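Local coordinates for protein 70 kDa peptidylprolyl isomerase, putative (Plasmodium falciparum, PDB 2FBN) that probably binds the C-terminal peptide of Hsp90 through its tetratricopeptide repeat domain, as part of a putative FK506-binding peptidylprolyl isomerase, at residues Glu56-Tyr61 against Leu92-Cys97. Numbering follows the deposited sequence.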
ATOM      1  N   GLU A  56      17.584  -0.364  -2.481  1.00 22.91           N
ATOM      2  CA  GLU A  56      17.856   1.027  -2.119  1.00 22.83           C
ATOM      3  C   GLU A  56      16.930   1.968  -2.889  1.00 22.01           C
ATOM      4  O   GLU A  56      16.406   2.946  -2.322  1.00 21.19           O
ATOM      5  CB  GLU A  56      19.320   1.353  -2.406  1.00 24.48           C
ATOM      6  CG  GLU A  56      20.324   0.629  -1.469  1.00 26.11           C
ATOM      7  CD  GLU A  56      20.524  -0.884  -1.739  1.00 29.53           C
ATOM      8  OE1 GLU A  56      20.038  -1.435  -2.761  1.00 29.15           O
ATOM      9  OE2 GLU A  56      21.195  -1.531  -0.895  1.00 31.98           O
ATOM     10  N   ALA A  57      16.733   1.672  -4.179  1.00 20.23           N
ATOM     11  CA  ALA A  57      15.815   2.450  -5.009  1.00 19.34           C
ATOM     12  C   ALA A  57      14.390   2.397  -4.460  1.00 18.81           C
ATOM     13  O   ALA A  57      13.711   3.429  -4.384  1.00 18.14           O
ATOM     14  CB  ALA A  57      15.851   1.973  -6.450  1.00 19.18           C
ATOM     15  N   ILE A  58      13.963   1.201  -4.053  1.00 18.13           N
ATOM     16  CA  ILE A  58      12.614   1.008  -3.493  1.00 18.24           C
ATOM     17  C   ILE A  58      12.386   1.918  -2.278  1.00 18.58           C
ATOM     18  O   ILE A  58      11.365   2.619  -2.199  1.00 18.68           O
ATOM     19  CB  ILE A  58      12.372  -0.467  -3.133  1.00 17.85           C
ATOM     20  CG1 ILE A  58      12.252  -1.298  -4.426  1.00 19.15           C
ATOM     21  CG2 ILE A  58      11.137  -0.602  -2.240  1.00 17.87           C
ATOM     22  CD1 ILE A  58      12.360  -2.807  -4.218  1.00 19.85           C
ATOM     23  N   VAL A  59      13.341   1.916  -1.346  1.00 18.87           N
ATOM     24  CA  VAL A  59      13.245   2.782  -0.165  1.00 19.41           C
ATOM     25  C   VAL A  59      13.020   4.246  -0.566  1.00 19.63           C
ATOM     26  O   VAL A  59      12.096   4.905  -0.052  1.00 19.19           O
ATOM     27  CB  VAL A  59      14.484   2.603   0.751  1.00 19.77           C
ATOM     28  CG1 VAL A  59      14.468   3.621   1.875  1.00 21.37           C
ATOM     29  CG2 VAL A  59      14.543   1.142   1.304  1.00 21.27           C
ATOM     30  N   LYS A  60      13.810   4.737  -1.522  1.00 18.81           N
ATOM     31  CA  LYS A  60      13.719   6.148  -1.950  1.00 18.86           C
ATOM     32  C   LYS A  60      12.380   6.467  -2.600  1.00 18.14           C
ATOM     33  O   LYS A  60      11.747   7.482  -2.270  1.00 17.69           O
ATOM     34  CB  LYS A  60      14.867   6.547  -2.879  1.00 20.02           C
ATOM     35  CG  LYS A  60      16.244   6.472  -2.209  1.00 21.56           C
ATOM     36  CD  LYS A  60      16.412   7.546  -1.138  1.00 25.69           C
ATOM     37  CE  LYS A  60      17.827   7.503  -0.581  1.00 29.55           C
ATOM     38  NZ  LYS A  60      18.006   8.471   0.520  1.00 31.83           N
ATOM     39  N   TYR A  61      11.939   5.604  -3.515  1.00 17.50           N
ATOM     40  CA  TYR A  61      10.632   5.841  -4.143  1.00 17.42           C
ATOM     41  C   TYR A  61       9.512   5.890  -3.106  1.00 16.79           C
ATOM     42  O   TYR A  61       8.623   6.724  -3.199  1.00 17.40           O
ATOM     43  CB  TYR A  61      10.316   4.806  -5.208  1.00 17.36           C
ATOM     44  CG  TYR A  61      11.257   4.835  -6.394  1.00 18.17           C
ATOM     45  CD1 TYR A  61      11.571   6.039  -7.046  1.00 17.01           C
ATOM     46  CD2 TYR A  61      11.790   3.649  -6.889  1.00 17.16           C
ATOM     47  CE1 TYR A  61      12.433   6.047  -8.165  1.00 19.22           C
ATOM     48  CE2 TYR A  61      12.646   3.638  -7.984  1.00 18.02           C
ATOM     49  CZ  TYR A  61      12.963   4.837  -8.626  1.00 18.32           C
ATOM     50  OH  TYR A  61      13.825   4.797  -9.715  1.00 20.61           O
ATOM     51  N   LEU A  92       5.388   3.702 -11.026  1.00 17.42           N
ATOM     52  CA  LEU A  92       5.878   2.933 -12.167  1.00 17.74           C
ATOM     53  C   LEU A  92       7.230   2.298 -11.845  1.00 17.31           C
ATOM     54  O   LEU A  92       7.444   1.092 -12.063  1.00 16.29           O
ATOM     55  CB  LEU A  92       6.009   3.814 -13.404  1.00 17.60           C
ATOM     56  CG  LEU A  92       4.781   4.091 -14.252  1.00 20.97           C
ATOM     57  CD1 LEU A  92       5.138   5.168 -15.265  1.00 24.68           C
ATOM     58  CD2 LEU A  92       4.346   2.805 -14.959  1.00 22.94           C
ATOM     59  N   ASN A  93       8.154   3.116 -11.337  1.00 17.08           N
ATOM     60  CA  ASN A  93       9.495   2.635 -11.000  1.00 17.64           C
ATOM     61  C   ASN A  93       9.424   1.562  -9.915  1.00 17.14           C
ATOM     62  O   ASN A  93      10.139   0.565  -9.975  1.00 17.04           O
ATOM     63  CB  ASN A  93      10.435   3.780 -10.600  1.00 18.28           C
ATOM     64  CG  ASN A  93      10.638   4.792 -11.720  1.00 20.65           C
ATOM     65  OD1 ASN A  93      10.322   4.516 -12.884  1.00 25.22           O
ATOM     66  ND2 ASN A  93      11.121   5.981 -11.369  1.00 23.73           N
ATOM     67  N   LEU A  94       8.547   1.746  -8.925  1.00 15.72           N
ATOM     68  CA  LEU A  94       8.393   0.713  -7.913  1.00 15.92           C
ATOM     69  C   LEU A  94       7.893  -0.596  -8.545  1.00 15.61           C
ATOM     70  O   LEU A  94       8.354  -1.690  -8.193  1.00 15.62           O
ATOM     71  CB  LEU A  94       7.455   1.186  -6.811  1.00 16.12           C
ATOM     72  CG  LEU A  94       8.074   2.115  -5.757  1.00 16.75           C
ATOM     73  CD1 LEU A  94       6.970   2.747  -4.953  1.00 18.67           C
ATOM     74  CD2 LEU A  94       9.083   1.365  -4.849  1.00 17.43           C
ATOM     75  N   ALA A  95       6.958  -0.490  -9.484  1.00 15.97           N
ATOM     76  CA  ALA A  95       6.454  -1.707 -10.135  1.00 17.25           C
ATOM     77  C   ALA A  95       7.611  -2.442 -10.827  1.00 17.56           C
ATOM     78  O   ALA A  95       7.770  -3.658 -10.665  1.00 18.36           O
ATOM     79  CB  ALA A  95       5.355  -1.375 -11.106  1.00 17.63           C
ATOM     80  N   THR A  96       8.432  -1.699 -11.570  1.00 18.04           N
ATOM     81  CA  THR A  96       9.662  -2.270 -12.154  1.00 18.82           C
ATOM     82  C   THR A  96      10.559  -2.939 -11.104  1.00 18.16           C
ATOM     83  O   THR A  96      10.974  -4.095 -11.266  1.00 17.93           O
ATOM     84  CB  THR A  96      10.461  -1.209 -12.932  1.00 19.65           C
ATOM     85  OG1 THR A  96       9.592  -0.561 -13.876  1.00 22.53           O
ATOM     86  CG2 THR A  96      11.644  -1.851 -13.655  1.00 21.19           C
ATOM     87  N   CYS A  97      10.835  -2.227 -10.007  1.00 17.86           N
ATOM     88  CA  CYS A  97      11.692  -2.745  -8.956  1.00 18.26           C
ATOM     89  C   CYS A  97      11.153  -4.059  -8.424  1.00 18.36           C
ATOM     90  O   CYS A  97      11.861  -5.039  -8.279  1.00 19.30           O
ATOM     91  CB  CYS A  97      11.825  -1.733  -7.807  1.00 18.93           C
ATOM     92  SG  CYS A  97      12.858  -0.309  -8.263  1.00 21.00           S
TER
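The phenol ring of Y61 lies broadside to N93, whose CB sits over one face, 3.7 Å from the ring centroid, in a CH-pi contact displaced toward the rim that carries CE2 and CZ. The N93 amide does not stack on the ring; the two planes stand 53° apart, and N93 ND2 comes to 3.5 Å from Y61 CE1. At the ring edge, near its plane, C97 SG makes a sulfur-aromatic contact, 4.0 Å from Y61 CE2, while L94 CD2 lies at the edge beside Y61 CD2. A57 CB also reaches C97 SG, at 4.2 Å. C97 SG stands anti to its own carbonyl carbon (chi1 -72°), which carries it out to this edge. One turn before Y61, I58 presses CG1 against C97 CB at 3.4 Å, tighter than usual for two carbons, and its CG2 branch meets L94 CD2 at 3.9 Å. The isobutyl group of L94 runs past Y61 in the opposite direction, with CG 3.5 Å from Y61 CB. The polar end of the tyrosine is held by N46 of helix 31-50, to whose OD1 the OH hydrogen-bonds; N93 also touches N46. Apart from partly exposed N93, the touching residues are buried. Beyond the contact, L94 packs on H110 of helix 104-117. The segment axes approach to 9.8 Å at 153°, nearly antiparallel, with I58 and L94 closest in CA position. Packing of successive, nearly antiparallel helices is characteristic of the tetratricopeptide repeat fold, here joining helix 54-66 to helix 77-100 in the all-helical array.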